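Local coordinates for superantigen-like protein SSL8 (Staphylococcus aureus, PDB 3R2T) that is of unknown function but belongs to the staphylococcal/streptococcal toxin family and probably acts outside the cell, as its superantigen-like relatives do, at residues Leu90-Gln95 with Phe99-Leu104. Residues are numbered along the deposited sequence; the frame is centred on the assembly and turned at random.
Sequences LLFNQQ and FQVFLL
Phe92 and Phe99 form a hydrogen-bonded pair in an antiparallel beta hairpin of the OB-fold domain, joining the end of strand 87-92 to strand 99-102. The strand axes approach to 4.6 Å and run at 164°, and Leu90 with Val101 forms the second hydrogen-bonded pair. On the face carrying these four side chains, the Phe99 CB methylene is a bump that sits over one face of the Phe92 ring, off toward its rim. This CH-pi contact places CB 4.1 Å from the ring centroid of Phe92. With CG lodged between the backbone N and the carbonyl carbon (chi1 54°), Phe92 leans its ring across to Phe99. The two ring planes meet obliquely at 32°, with Phe92 CE1 3.7 Å from Phe99 CD2. Beside Phe99 CB, on the same side of the ring, the Val101 methyl CG2 approaches obliquely, 3.9 Å from Phe92 CE2. Farther along, Leu90 and Leu103 cross at about a right angle, a methyl of each meeting the other (CD1 of Leu90 to CD2 of Leu103, 4.0 Å). Leu74 packs on both phenylalanines, and Tyr72 meets the Phe99 ring edge-to-face, so this apolar side packs against strand 72-79, whose own sheet partner is strand 118-122. On the reverse face Leu91 and Gln100 lie side by side, pointing the same way, with Leu91 CD1 3.9 Å from Gln100 CG, and Arg132 touches both. Each hydrogen-bonded pair is closed by two backbone bonds; the Phe99 N-H reaches Phe92 O, with N and O 2.7 Å apart.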
ATOM      1  N   LEU A  90      -2.390 -11.915  -0.239  1.00 48.97           N
ATOM      2  CA  LEU A  90      -2.668 -13.158   0.454  1.00 50.13           C
ATOM      3  C   LEU A  90      -3.007 -12.804   1.889  1.00 51.61           C
ATOM      4  O   LEU A  90      -2.266 -12.072   2.544  1.00 49.53           O
ATOM      5  CB  LEU A  90      -1.448 -14.059   0.493  1.00 50.01           C
ATOM      6  CG  LEU A  90      -0.886 -14.668  -0.780  1.00 51.78           C
ATOM      7  CD1 LEU A  90       0.454 -15.328  -0.473  1.00 52.12           C
ATOM      8  CD2 LEU A  90      -1.858 -15.661  -1.364  1.00 54.98           C
ATOM      9  N   LEU A  91      -4.128 -13.315   2.373  1.00 54.37           N
ATOM     10  CA  LEU A  91      -4.544 -13.101   3.750  1.00 56.50           C
ATOM     11  C   LEU A  91      -4.473 -14.412   4.518  1.00 58.29           C
ATOM     12  O   LEU A  91      -4.632 -15.484   3.946  1.00 58.17           O
ATOM     13  CB  LEU A  91      -5.985 -12.578   3.828  1.00 58.69           C
ATOM     14  CG  LEU A  91      -6.325 -11.147   3.405  1.00 58.52           C
ATOM     15  CD1 LEU A  91      -5.871 -10.843   1.998  1.00 57.80           C
ATOM     16  CD2 LEU A  91      -7.835 -10.913   3.547  1.00 62.16           C
ATOM     17  N   PHE A  92      -4.199 -14.323   5.812  1.00 60.56           N
ATOM     18  CA  PHE A  92      -4.221 -15.502   6.670  1.00 63.32           C
ATOM     19  C   PHE A  92      -4.088 -15.088   8.112  1.00 65.17           C
ATOM     20  O   PHE A  92      -3.766 -13.927   8.406  1.00 62.82           O
ATOM     21  CB  PHE A  92      -3.201 -16.571   6.268  1.00 62.76           C
ATOM     22  CG  PHE A  92      -1.813 -16.072   6.165  1.00 62.48           C
ATOM     23  CD1 PHE A  92      -0.991 -16.051   7.277  1.00 63.90           C
ATOM     24  CD2 PHE A  92      -1.314 -15.639   4.949  1.00 62.79           C
ATOM     25  CE1 PHE A  92       0.304 -15.603   7.180  1.00 61.89           C
ATOM     26  CE2 PHE A  92      -0.039 -15.180   4.840  1.00 57.39           C
ATOM     27  CZ  PHE A  92       0.781 -15.158   5.960  1.00 61.13           C
ATOM     28  N   ASN A  93      -4.373 -16.043   8.996  1.00 68.99           N
ATOM     29  CA  ASN A  93      -4.350 -15.836  10.432  1.00 72.51           C
ATOM     30  C   ASN A  93      -3.555 -16.887  11.201  1.00 74.32           C
ATOM     31  O   ASN A  93      -4.140 -17.666  11.965  1.00 78.50           O
ATOM     32  CB  ASN A  93      -5.787 -15.850  10.984  1.00 75.95           C
ATOM     33  CG  ASN A  93      -6.644 -14.715  10.453  1.00 77.36           C
ATOM     34  OD1 ASN A  93      -6.152 -13.778   9.831  1.00 74.94           O
ATOM     35  ND2 ASN A  93      -7.945 -14.793  10.716  1.00 81.15           N
ATOM     36  N   GLN A  94      -2.241 -16.933  11.015  1.00 73.48           N
ATOM     37  CA  GLN A  94      -1.430 -17.869  11.788  1.00 75.18           C
ATOM     38  C   GLN A  94      -1.144 -17.212  13.146  1.00 76.59           C
ATOM     39  O   GLN A  94      -1.045 -15.988  13.234  1.00 75.60           O
ATOM     40  CB  GLN A  94      -0.146 -18.283  11.056  1.00 72.86           C
ATOM     41  CG  GLN A  94       0.716 -19.281  11.870  1.00 73.55           C
ATOM     42  CD  GLN A  94       1.782 -19.997  11.039  1.00 71.34           C
ATOM     43  OE1 GLN A  94       2.957 -20.045  11.415  1.00 65.11           O
ATOM     44  NE2 GLN A  94       1.370 -20.549   9.901  1.00 72.01           N
ATOM     45  N   GLN A  95      -1.022 -18.027  14.199  1.00 79.64           N
ATOM     46  CA  GLN A  95      -0.800 -17.515  15.555  1.00 81.36           C
ATOM     47  C   GLN A  95      -2.061 -16.700  15.875  1.00 83.10           C
ATOM     48  O   GLN A  95      -3.123 -16.938  15.272  1.00 83.96           O
ATOM     49  CB  GLN A  95       0.490 -16.674  15.615  1.00 79.67           C
ATOM     50  CG  GLN A  95       1.757 -17.477  15.270  1.00 79.56           C
ATOM     51  CD  GLN A  95       2.955 -16.614  14.853  1.00 80.12           C
ATOM     52  OE1 GLN A  95       2.831 -15.400  14.633  1.00 78.75           O
ATOM     53  NE2 GLN A  95       4.117 -17.258  14.700  1.00 77.72           N
ATOM     54  N   PHE A  99      -2.718 -11.453   8.873  1.00 56.04           N
ATOM     55  CA  PHE A  99      -1.792 -10.907   7.889  1.00 53.33           C
ATOM     56  C   PHE A  99      -2.389 -10.688   6.517  1.00 52.85           C
ATOM     57  O   PHE A  99      -3.367 -11.330   6.139  1.00 52.65           O
ATOM     58  CB  PHE A  99      -0.602 -11.850   7.705  1.00 51.77           C
ATOM     59  CG  PHE A  99       0.254 -11.987   8.917  1.00 51.55           C
ATOM     60  CD1 PHE A  99       1.283 -11.096   9.152  1.00 47.35           C
ATOM     61  CD2 PHE A  99       0.036 -13.008   9.823  1.00 52.04           C
ATOM     62  CE1 PHE A  99       2.077 -11.218  10.261  1.00 47.76           C
ATOM     63  CE2 PHE A  99       0.841 -13.138  10.932  1.00 52.71           C
ATOM     64  CZ  PHE A  99       1.858 -12.243  11.152  1.00 49.03           C
ATOM     65  N   GLN A 100      -1.746  -9.784   5.779  1.00 50.35           N
ATOM     66  CA  GLN A 100      -2.108  -9.456   4.407  1.00 50.48           C
ATOM     67  C   GLN A 100      -0.822  -9.148   3.659  1.00 47.63           C
ATOM     68  O   GLN A 100      -0.236  -8.085   3.820  1.00 46.77           O
ATOM     69  CB  GLN A 100      -3.067  -8.276   4.347  1.00 52.13           C
ATOM     70  CG  GLN A 100      -3.471  -7.902   2.932  1.00 52.11           C
ATOM     71  CD  GLN A 100      -4.707  -7.032   2.900  1.00 56.03           C
ATOM     72  OE1 GLN A 100      -5.664  -7.284   3.633  1.00 56.47           O
ATOM     73  NE2 GLN A 100      -4.708  -6.024   2.035  1.00 53.47           N
ATOM     74  N   VAL A 101      -0.412 -10.101   2.838  1.00 46.34           N
ATOM     75  CA  VAL A 101       0.823 -10.033   2.098  1.00 44.64           C
ATOM     76  C   VAL A 101       0.611  -9.590   0.682  1.00 44.77           C
ATOM     77  O   VAL A 101      -0.055 -10.269  -0.117  1.00 43.80           O
ATOM     78  CB  VAL A 101       1.491 -11.413   2.059  1.00 45.22           C
ATOM     79  CG1 VAL A 101       2.811 -11.349   1.289  1.00 40.22           C
ATOM     80  CG2 VAL A 101       1.691 -11.920   3.493  1.00 45.02           C
ATOM     81  N   PHE A 102       1.212  -8.450   0.367  1.00 43.45           N
ATOM     82  CA  PHE A 102       1.110  -7.880  -0.955  1.00 43.24           C
ATOM     83  C   PHE A 102       2.163  -8.512  -1.850  1.00 43.48           C
ATOM     84  O   PHE A 102       3.359  -8.439  -1.554  1.00 42.60           O
ATOM     85  CB  PHE A 102       1.301  -6.375  -0.876  1.00 42.75           C
ATOM     86  CG  PHE A 102       0.142  -5.648  -0.230  1.00 41.81           C
ATOM     87  CD1 PHE A 102      -0.710  -4.880  -0.992  1.00 42.07           C
ATOM     88  CD2 PHE A 102      -0.115  -5.764   1.133  1.00 40.03           C
ATOM     89  CE1 PHE A 102      -1.784  -4.202  -0.404  1.00 45.04           C
ATOM     90  CE2 PHE A 102      -1.185  -5.101   1.719  1.00 41.35           C
ATOM     91  CZ  PHE A 102      -2.019  -4.318   0.948  1.00 45.04           C
ATOM     92  N   LEU A 103       1.711  -9.118  -2.944  1.00 43.94           N
ATOM     93  CA  LEU A 103       2.592  -9.776  -3.896  1.00 43.55           C
ATOM     94  C   LEU A 103       3.040  -8.744  -4.931  1.00 44.81           C
ATOM     95  O   LEU A 103       2.507  -8.693  -6.042  1.00 46.03           O
ATOM     96  CB  LEU A 103       1.841 -10.914  -4.575  1.00 43.72           C
ATOM     97  CG  LEU A 103       1.232 -11.931  -3.602  1.00 45.41           C
ATOM     98  CD1 LEU A 103       0.346 -12.964  -4.302  1.00 44.81           C
ATOM     99  CD2 LEU A 103       2.322 -12.595  -2.780  1.00 42.54           C
ATOM    100  N   LEU A 104       4.047  -7.954  -4.575  1.00 44.30           N
ATOM    101  CA  LEU A 104       4.519  -6.851  -5.432  1.00 45.33           C
ATOM    102  C   LEU A 104       5.717  -7.099  -6.362  1.00 45.87           C
ATOM    103  O   LEU A 104       6.090  -6.198  -7.106  1.00 47.37           O
ATOM    104  CB  LEU A 104       4.839  -5.613  -4.564  1.00 44.00           C
ATOM    105  CG  LEU A 104       3.749  -5.064  -3.626  1.00 46.64           C
ATOM    106  CD1 LEU A 104       4.165  -3.669  -3.100  1.00 45.38           C
ATOM    107  CD2 LEU A 104       2.371  -4.959  -4.291  1.00 45.85           C
TER